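TENA/THI-4 protein (Shewanella denitrificans OS217, PDB 3DDE) is of unknown function but adopts a heme oxygenase-like, all-helical fold and may act as an oxidoreductase. Local coordinates at residues A[39-44]-A[96-101]. Numbering follows the deposited sequence.
Sequences ALYAIY and ASIGFD
I98 overlaps the edge of the Y41 ring, its terminal methyl CD1 lying near the ring plane, 3.6 Å from Y41 CD2. The same methyl reaches A42, with I98 CD1 4.4 Å from A42 CB, so one methyl meets two successive helix residues, the alanine more loosely. Its first torsion puts CG1 in the crowded position between the backbone N and the carbonyl carbon (chi1 60°), and an extended second torsion (168°) carries CD1 out to the helix; the unbranched CG1-CD1 arm of isoleucine suits this reach. Y41 has CG anti to the backbone N, which stands the ring off the helix with CD2 beside I98; its hydroxyl is satisfied by a hydrogen bond to the carbonyl of S164, beyond the contact. Beside this pair, the CD2-CE2 bond of the F100 ring approaches A42 obliquely, with A42 CB 3.6 Å from F100 CE2. Alanine's single methyl lets the ring come close to the helix; A42 CA and F100 CA, the nearest CA pair of the two segments, are 8.0 Å apart. The carbonyl O of I98 lies over one face of the phenylalanine ring, offset toward the rim. Between the two apolar residues, G99 turns the chain with positive phi (87°), where a CB would strike the preceding carbonyl O. No hydrogen bond crosses this van der Waals contact near the protein surface. Within the all-helical, heme oxygenase-like fold, it is plain helix-to-turn packing: the turn connecting helix 88-97 to helix 102-106 rests against the beginning of helix 38-52, whose L40 and I43 pack on helix 193-223.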
ATOM      1  N   ALA A  39     -11.627 -12.600 -34.517  1.00 50.87           N
ATOM      2  CA  ALA A  39     -11.442 -11.258 -33.963  1.00 50.51           C
ATOM      3  C   ALA A  39     -12.243 -11.042 -32.680  1.00 50.84           C
ATOM      4  O   ALA A  39     -11.733 -10.481 -31.706  1.00 50.22           O
ATOM      5  CB  ALA A  39     -11.814 -10.203 -34.994  1.00 49.74           C
ATOM      6  N   LEU A  40     -13.502 -11.474 -32.683  1.00 51.02           N
ATOM      7  CA  LEU A  40     -14.354 -11.343 -31.499  1.00 50.51           C
ATOM      8  C   LEU A  40     -13.778 -12.134 -30.319  1.00 50.76           C
ATOM      9  O   LEU A  40     -13.708 -11.630 -29.201  1.00 50.22           O
ATOM     10  CB  LEU A  40     -15.780 -11.814 -31.786  1.00 50.33           C
ATOM     11  CG  LEU A  40     -16.783 -11.721 -30.631  1.00 50.33           C
ATOM     12  CD1 LEU A  40     -16.931 -10.273 -30.193  1.00 50.38           C
ATOM     13  CD2 LEU A  40     -18.136 -12.312 -31.009  1.00 49.96           C
ATOM     14  N   TYR A  41     -13.357 -13.368 -30.583  1.00 50.82           N
ATOM     15  CA  TYR A  41     -12.805 -14.227 -29.547  1.00 50.72           C
ATOM     16  C   TYR A  41     -11.506 -13.627 -28.986  1.00 50.79           C
ATOM     17  O   TYR A  41     -11.296 -13.624 -27.777  1.00 50.51           O
ATOM     18  CB  TYR A  41     -12.627 -15.642 -30.100  1.00 50.42           C
ATOM     19  CG  TYR A  41     -12.079 -16.639 -29.112  1.00 50.57           C
ATOM     20  CD1 TYR A  41     -12.766 -16.929 -27.930  1.00 50.32           C
ATOM     21  CD2 TYR A  41     -10.895 -17.324 -29.370  1.00 50.20           C
ATOM     22  CE1 TYR A  41     -12.264 -17.848 -27.013  1.00 50.47           C
ATOM     23  CE2 TYR A  41     -10.390 -18.245 -28.466  1.00 50.42           C
ATOM     24  CZ  TYR A  41     -11.080 -18.510 -27.293  1.00 50.34           C
ATOM     25  OH  TYR A  41     -10.584 -19.422 -26.388  1.00 50.58           O
ATOM     26  N   ALA A  42     -10.668 -13.082 -29.866  1.00 50.83           N
ATOM     27  CA  ALA A  42      -9.413 -12.441 -29.459  1.00 50.56           C
ATOM     28  C   ALA A  42      -9.652 -11.204 -28.584  1.00 50.49           C
ATOM     29  O   ALA A  42      -9.036 -11.063 -27.531  1.00 50.42           O
ATOM     30  CB  ALA A  42      -8.609 -12.057 -30.682  1.00 50.61           C
ATOM     31  N   ILE A  43     -10.524 -10.306 -29.038  1.00 50.37           N
ATOM     32  CA  ILE A  43     -10.858  -9.082 -28.289  1.00 50.81           C
ATOM     33  C   ILE A  43     -11.260  -9.439 -26.861  1.00 51.20           C
ATOM     34  O   ILE A  43     -10.716  -8.892 -25.895  1.00 51.15           O
ATOM     35  CB  ILE A  43     -12.004  -8.298 -28.959  1.00 50.83           C
ATOM     36  CG1 ILE A  43     -11.509  -7.647 -30.260  1.00 50.85           C
ATOM     37  CG2 ILE A  43     -12.565  -7.233 -28.003  1.00 50.79           C
ATOM     38  CD1 ILE A  43     -12.613  -7.068 -31.144  1.00 50.63           C
ATOM     39  N   TYR A  44     -12.178 -10.391 -26.749  1.00 51.24           N
ATOM     40  CA  TYR A  44     -12.604 -10.898 -25.467  1.00 52.49           C
ATOM     41  C   TYR A  44     -11.512 -11.615 -24.639  1.00 52.18           C
ATOM     42  O   TYR A  44     -11.447 -11.419 -23.428  1.00 51.75           O
ATOM     43  CB  TYR A  44     -13.806 -11.818 -25.626  1.00 54.90           C
ATOM     44  CG  TYR A  44     -14.088 -12.600 -24.367  1.00 55.86           C
ATOM     45  CD1 TYR A  44     -14.824 -12.052 -23.309  1.00 56.30           C
ATOM     46  CD2 TYR A  44     -13.582 -13.887 -24.224  1.00 56.50           C
ATOM     47  CE1 TYR A  44     -15.048 -12.788 -22.152  1.00 56.41           C
ATOM     48  CE2 TYR A  44     -13.791 -14.619 -23.093  1.00 56.35           C
ATOM     49  CZ  TYR A  44     -14.525 -14.086 -22.073  1.00 56.34           C
ATOM     50  OH  TYR A  44     -14.695 -14.896 -20.983  1.00 56.84           O
ATOM     51  N   ALA A  96      -2.729 -16.892 -29.260  1.00 50.23           N
ATOM     52  CA  ALA A  96      -1.663 -17.300 -30.185  1.00 50.58           C
ATOM     53  C   ALA A  96      -2.098 -18.514 -31.025  1.00 50.69           C
ATOM     54  O   ALA A  96      -1.742 -18.639 -32.210  1.00 49.67           O
ATOM     55  CB  ALA A  96      -0.389 -17.605 -29.404  1.00 50.39           C
ATOM     56  N   SER A  97      -2.899 -19.384 -30.409  1.00 51.29           N
ATOM     57  CA  SER A  97      -3.400 -20.594 -31.066  1.00 51.86           C
ATOM     58  C   SER A  97      -4.369 -20.320 -32.214  1.00 51.47           C
ATOM     59  O   SER A  97      -4.554 -21.193 -33.057  1.00 50.78           O
ATOM     60  CB  SER A  97      -4.051 -21.535 -30.040  1.00 52.43           C
ATOM     61  OG  SER A  97      -3.008 -22.067 -29.085  1.00 52.88           O
ATOM     62  N   ILE A  98      -4.997 -19.136 -32.243  1.00 50.97           N
ATOM     63  CA  ILE A  98      -5.891 -18.778 -33.362  1.00 50.88           C
ATOM     64  C   ILE A  98      -5.225 -17.823 -34.370  1.00 50.98           C
ATOM     65  O   ILE A  98      -5.904 -17.130 -35.137  1.00 50.96           O
ATOM     66  CB  ILE A  98      -7.271 -18.273 -32.913  1.00 50.79           C
ATOM     67  CG1 ILE A  98      -7.160 -17.014 -32.048  1.00 50.97           C
ATOM     68  CG2 ILE A  98      -8.002 -19.384 -32.173  1.00 50.80           C
ATOM     69  CD1 ILE A  98      -8.482 -16.343 -31.834  1.00 50.90           C
ATOM     70  N   GLY A  99      -3.888 -17.809 -34.364  1.00 50.73           N
ATOM     71  CA  GLY A  99      -3.101 -17.056 -35.344  1.00 50.32           C
ATOM     72  C   GLY A  99      -2.766 -15.597 -35.081  1.00 50.18           C
ATOM     73  O   GLY A  99      -2.334 -14.908 -36.009  1.00 49.81           O
ATOM     74  N   PHE A 100      -2.951 -15.120 -33.849  1.00 49.66           N
ATOM     75  CA  PHE A 100      -2.631 -13.724 -33.504  1.00 49.77           C
ATOM     76  C   PHE A 100      -1.329 -13.601 -32.705  1.00 50.26           C
ATOM     77  O   PHE A 100      -0.871 -14.549 -32.069  1.00 49.46           O
ATOM     78  CB  PHE A 100      -3.775 -13.033 -32.731  1.00 48.78           C
ATOM     79  CG  PHE A 100      -5.062 -12.949 -33.500  1.00 48.40           C
ATOM     80  CD1 PHE A 100      -5.140 -12.199 -34.672  1.00 48.60           C
ATOM     81  CD2 PHE A 100      -6.194 -13.611 -33.058  1.00 48.28           C
ATOM     82  CE1 PHE A 100      -6.317 -12.126 -35.396  1.00 48.49           C
ATOM     83  CE2 PHE A 100      -7.383 -13.537 -33.772  1.00 48.55           C
ATOM     84  CZ  PHE A 100      -7.446 -12.793 -34.940  1.00 48.59           C
ATOM     85  N   ASP A 101      -0.785 -12.390 -32.721  1.00 51.18           N
ATOM     86  CA  ASP A 101       0.497 -12.058 -32.116  1.00 51.40           C
ATOM     87  C   ASP A 101       0.391 -11.814 -30.606  1.00 51.16           C
ATOM     88  O   ASP A 101      -0.348 -10.941 -30.165  1.00 50.75           O
ATOM     89  CB  ASP A 101       1.023 -10.794 -32.830  1.00 51.94           C
ATOM     90  CG  ASP A 101       2.514 -10.570 -32.645  1.00 53.04           C
ATOM     91  OD1 ASP A 101       3.075 -10.962 -31.598  1.00 53.74           O
ATOM     92  OD2 ASP A 101       3.136  -9.991 -33.575  1.00 53.70           O
TER